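Bifunctional cytochrome P450/NADPH--P450 reductase (Deinococcus aerius, PDB 7F3H) probably hydroxylates its substrates with molecular oxygen at a haem iron, drawing electrons from NADPH through a fused reductase domain. Local coordinates at residues Y294-V297 and D298-P302; V438-S441 and L442-P446. All coordinates share one frame; numbering follows the deposited sequence.

How the contacts relate
Both contacts are local, each within its own continuous run of chain, and they share no secondary-structure element. Contact 1 covers the C-terminal end of helix 287-300 and its exit, at the periphery, about 28 Å from the chain centre, with Arg299 and Pro302 exposed. Contact 2, the hairpin of strands 438-440 and 444-446, is more interior, about 10 Å from that centre and near the haem, with none of its touching residues fully exposed. Helix 317-329 touches both: its start meets Glu296, while Trp329 at its end packs on Val438 and Ile444. Charged side chains of contact 1 tie the helix end to surrounding chain; contact 2 relies on strand pairing and a tight turn.

Contact 1 of 2, residues Y294-V297 and D298-P302; sequences YAEV and DRLLP
Tyr294, Ala295, Glu296 and Val297 each accept a hydrogen bond at the carbonyl oxygen from the amide four residues on, the last being Leu301 N to Val297 O at 2.7 Å, before Leu301 abandons helical torsions. Asp298 folds back along this final turn: CG stands anti to its own carbonyl carbon (chi1 -60°), bringing OD1 to 3.2 Å and OD2 to 3.3 Å from Tyr294 O. These acceptors do not bond, but OD1 and OD2 are claimed by Arg461 and Arg456 in salt bridges, and those positive charges probably make the approach tolerable. An acid suits this position because it meets these two arginines near the C-terminal end of the chain. The turn ends helix 287-300, the J helix of the cytochrome P450 fold, and its Val297 packs on Leu420 and Gln424 of helix 408-425, a buried place that suits an apolar residue; Leu301 also touches Leu420. On another side, Arg299 bends at chi3 (49°) so that its guanidinium turns back toward the helix. One face of that group lies over Glu296 CA and Ala295 O, each offset toward the rim, with NH2 3.3 Å from Glu296 CA and NH1 3.6 Å from Ala295 O. NH2 remains 4.3 Å from Glu296 OE1, too far for a salt bridge. That carboxylate is instead gripped by the amides of Asp316, Val317 and Ile318 at the start of helix 317-329, a place where a negative charge is likely to be stabilised. Leu300 runs beside the Glu296 side chain, pointing the same way, with CD1 4.2 Å from Glu296 CG.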
loop_
_atom_site.group_PDB
_atom_site.type_symbol
_atom_site.label_atom_id
_atom_site.label_comp_id
_atom_site.label_asym_id
_atom_site.label_seq_id
_atom_site.Cartn_x
_atom_site.Cartn_y
_atom_site.Cartn_z
ATOM N N TYR A 294 9.892 11.780 18.943
ATOM C CA TYR A 294 9.907 13.201 19.273
ATOM C C TYR A 294 11.340 13.700 19.513
ATOM O O TYR A 294 11.706 14.820 19.117
ATOM C CB TYR A 294 9.039 13.458 20.497
ATOM C CG TYR A 294 7.540 13.656 20.277
ATOM C CD1 TYR A 294 7.054 14.580 19.362
ATOM C CD2 TYR A 294 6.613 12.988 21.086
ATOM C CE1 TYR A 294 5.680 14.789 19.221
ATOM C CE2 TYR A 294 5.283 13.188 20.963
ATOM C CZ TYR A 294 4.804 14.082 20.039
ATOM O OH TYR A 294 3.436 14.252 19.953
ATOM N N ALA A 295 12.149 12.898 20.208
ATOM C CA ALA A 295 13.545 13.261 20.450
ATOM C C ALA A 295 14.316 13.431 19.136
ATOM O O ALA A 295 15.104 14.375 18.978
ATOM C CB ALA A 295 14.209 12.206 21.340
ATOM N N GLU A 296 14.147 12.486 18.207
ATOM C CA GLU A 296 14.806 12.587 16.903
ATOM C C GLU A 296 14.388 13.869 16.174
ATOM O O GLU A 296 15.235 14.619 15.658
ATOM C CB GLU A 296 14.489 11.334 16.091
ATOM C CG GLU A 296 14.822 11.385 14.638
ATOM C CD GLU A 296 14.979 9.981 14.042
ATOM O OE1 GLU A 296 16.109 9.418 14.081
ATOM O OE2 GLU A 296 13.969 9.434 13.535
ATOM N N VAL A 297 13.074 14.131 16.133
ATOM C CA VAL A 297 12.527 15.315 15.465
ATOM C C VAL A 297 13.105 16.595 16.061
ATOM O O VAL A 297 13.436 17.542 15.334
ATOM C CB VAL A 297 10.983 15.296 15.552
ATOM C CG1 VAL A 297 10.400 16.643 15.253
ATOM C CG2 VAL A 297 10.409 14.259 14.618
ATOM N N ASP A 298 13.222 16.651 17.388
ATOM C CA ASP A 298 13.727 17.861 18.032
ATOM C C ASP A 298 15.230 17.995 17.828
ATOM O O ASP A 298 15.740 19.105 17.656
ATOM C CB ASP A 298 13.361 17.840 19.525
ATOM C CG ASP A 298 11.837 17.793 19.757
ATOM O OD1 ASP A 298 11.067 17.987 18.781
ATOM O OD2 ASP A 298 11.404 17.536 20.904
ATOM N N ARG A 299 15.927 16.862 17.740
ATOM C CA ARG A 299 17.343 16.874 17.402
ATOM C C ARG A 299 17.559 17.469 16.018
ATOM O O ARG A 299 18.422 18.333 15.835
ATOM C CB ARG A 299 17.875 15.451 17.477
ATOM C CG ARG A 299 19.343 15.305 17.320
ATOM C CD ARG A 299 19.809 13.965 17.882
ATOM N NE ARG A 299 19.049 12.790 17.442
ATOM C CZ ARG A 299 18.246 12.078 18.246
ATOM N NH1 ARG A 299 18.084 12.436 19.525
ATOM N NH2 ARG A 299 17.611 10.999 17.775
ATOM N N LEU A 300 16.738 17.074 15.050
ATOM C CA LEU A 300 16.988 17.458 13.670
ATOM C C LEU A 300 16.271 18.728 13.237
ATOM O O LEU A 300 16.743 19.395 12.314
ATOM C CB LEU A 300 16.579 16.329 12.739
ATOM C CG LEU A 300 17.513 15.142 12.786
ATOM C CD1 LEU A 300 16.837 13.988 12.050
ATOM C CD2 LEU A 300 18.829 15.539 12.136
ATOM N N LEU A 301 15.110 19.050 13.818
ATOM C CA LEU A 301 14.331 20.230 13.433
ATOM C C LEU A 301 13.971 21.102 14.623
ATOM O O LEU A 301 12.793 21.199 14.996
ATOM C CB LEU A 301 13.049 19.827 12.713
ATOM C CG LEU A 301 13.167 19.173 11.338
ATOM C CD1 LEU A 301 11.759 18.818 10.879
ATOM C CD2 LEU A 301 13.895 20.072 10.314
ATOM N N PRO A 302 14.941 21.771 15.235
ATOM C CA PRO A 302 14.594 22.674 16.341
ATOM C C PRO A 302 13.773 23.850 15.827
ATOM O O PRO A 302 13.851 24.226 14.652
ATOM C CB PRO A 302 15.955 23.126 16.884
ATOM C CG PRO A 302 16.914 22.956 15.705
ATOM C CD PRO A 302 16.378 21.816 14.884
#

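Contact 2 of 2, residues V438-S441 and L442-P446; sequences VKQS and LTIKP
Val438, Gln440, Ile444 and Pro446 point to one face of a two-stranded ribbon, Lys439 and Lys445 to the other, while the peptide edges of the strands meet between them. The motif is a beta hairpin, antiparallel strands 438-440 and 444-446, and its tip near the haem is consistent with the substrate-recognition hairpin of other P450s. At the inner edge, Lys439 N donates to Lys445 O (3.0 Å), almost straight at 169° and in the carbonyl plane. On the face of Val438 and Ile444, the Ile444 side chain crosses two residues of the facing strand: CB is 3.8 Å from Val438 CG1, and CG2 meets CB and CG of Gln440. Beta-branched residues suit extended strands, and Val438 and Ile444 both rest on Trp329. The amide of Gln440 looks elsewhere, its OE1 taking Val29 N. On the other face the two lysines run side by side. Lys445 sets CG between its backbone N and carbonyl carbon (chi1 58°), which brings it over Lys439 O at 3.2 Å, and NZ curls in to give that oxygen a weak bond. Lys439 NZ forms a salt bridge with Glu447 and stays 5.2 Å from Lys445 NZ. An alanine in place of Lys445 would probably leave Lys439 O without its weak ammonium partner and without the CG that covers it. At the turn, Ser441 N donates to Thr443 O (2.8 Å), nearly along the C=O axis, and Leu442 projects onto Met184 and Met188. Ser441 OG, small enough to fit within the bend, accepts a weak bond from Thr443 N at 3.4 Å.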
loop_
_atom_site.group_PDB
_atom_site.type_symbol
_atom_site.label_atom_id
_atom_site.label_comp_id
_atom_site.label_asym_id
_atom_site.label_seq_id
_atom_site.Cartn_x
_atom_site.Cartn_y
_atom_site.Cartn_z
ATOM N N VAL A 438 -10.249 -2.668 11.716
ATOM C CA VAL A 438 -9.560 -2.783 10.433
ATOM C C VAL A 438 -10.570 -3.078 9.324
ATOM O O VAL A 438 -11.444 -3.938 9.478
ATOM C CB VAL A 438 -8.475 -3.866 10.501
ATOM C CG1 VAL A 438 -7.760 -3.971 9.171
ATOM C CG2 VAL A 438 -7.511 -3.543 11.622
ATOM N N LYS A 439 -10.503 -2.327 8.231
ATOM C CA LYS A 439 -11.333 -2.606 7.067
ATOM C C LYS A 439 -10.441 -3.031 5.905
ATOM O O LYS A 439 -9.383 -2.427 5.658
ATOM C CB LYS A 439 -12.201 -1.393 6.676
ATOM C CG LYS A 439 -13.163 -1.611 5.455
ATOM C CD LYS A 439 -14.436 -2.434 5.674
ATOM C CE LYS A 439 -15.460 -1.562 6.423
ATOM N NZ LYS A 439 -15.951 -0.413 5.561
ATOM N N GLN A 440 -10.874 -4.089 5.215
ATOM C CA GLN A 440 -10.178 -4.678 4.085
ATOM C C GLN A 440 -10.952 -4.410 2.793
ATOM O O GLN A 440 -12.134 -4.751 2.687
ATOM C CB GLN A 440 -10.000 -6.183 4.285
ATOM C CG GLN A 440 -9.069 -6.750 3.239
ATOM C CD GLN A 440 -8.768 -8.194 3.470
ATOM O OE1 GLN A 440 -9.438 -8.870 4.270
ATOM N NE2 GLN A 440 -7.755 -8.695 2.778
ATOM N N SER A 441 -10.264 -3.816 1.814
ATOM C CA SER A 441 -10.685 -3.677 0.429
ATOM C C SER A 441 -9.541 -4.166 -0.448
ATOM O O SER A 441 -9.138 -5.332 -0.350
ATOM C CB SER A 441 -11.040 -2.224 0.140
ATOM O OG SER A 441 -9.899 -1.394 0.310
ATOM N N LEU A 442 -9.011 -3.315 -1.333
ATOM C CA LEU A 442 -7.719 -3.650 -1.927
ATOM C C LEU A 442 -6.643 -3.683 -0.844
ATOM O O LEU A 442 -5.758 -4.550 -0.857
ATOM C CB LEU A 442 -7.361 -2.654 -3.038
ATOM C CG LEU A 442 -6.189 -2.950 -3.991
ATOM C CD1 LEU A 442 -6.651 -3.855 -5.151
ATOM C CD2 LEU A 442 -5.483 -1.656 -4.516
ATOM N N THR A 443 -6.752 -2.782 0.137
ATOM C CA THR A 443 -5.820 -2.570 1.234
ATOM C C THR A 443 -6.549 -2.767 2.563
ATOM O O THR A 443 -7.747 -3.035 2.603
ATOM C CB THR A 443 -5.215 -1.169 1.163
ATOM O OG1 THR A 443 -6.275 -0.239 0.935
ATOM C CG2 THR A 443 -4.205 -1.062 0.003
ATOM N N ILE A 444 -5.793 -2.717 3.657
ATOM C CA ILE A 444 -6.334 -2.699 5.013
ATOM C C ILE A 444 -6.026 -1.367 5.645
ATOM O O ILE A 444 -5.086 -0.656 5.267
ATOM C CB ILE A 444 -5.859 -3.837 5.937
ATOM C CG1 ILE A 444 -4.340 -3.883 5.944
ATOM C CG2 ILE A 444 -6.559 -5.121 5.620
ATOM C CD1 ILE A 444 -3.773 -4.841 6.960
ATOM N N LYS A 445 -6.864 -1.015 6.592
ATOM C CA LYS A 445 -6.779 0.373 6.994
ATOM C C LYS A 445 -7.516 0.571 8.311
ATOM O O LYS A 445 -8.544 -0.099 8.523
ATOM C CB LYS A 445 -7.324 1.116 5.754
ATOM C CG LYS A 445 -8.796 0.721 5.306
ATOM C CD LYS A 445 -8.991 1.252 3.883
ATOM C CE LYS A 445 -10.466 1.170 3.669
ATOM N NZ LYS A 445 -11.045 -0.216 3.708
ATOM N N PRO A 446 -7.015 1.402 9.243
ATOM C CA PRO A 446 -7.799 1.683 10.460
ATOM C C PRO A 446 -8.969 2.595 10.140
ATOM O O PRO A 446 -8.837 3.527 9.348
ATOM C CB PRO A 446 -6.794 2.338 11.424
ATOM C CG PRO A 446 -5.598 2.613 10.697
ATOM C CD PRO A 446 -5.650 1.972 9.329
#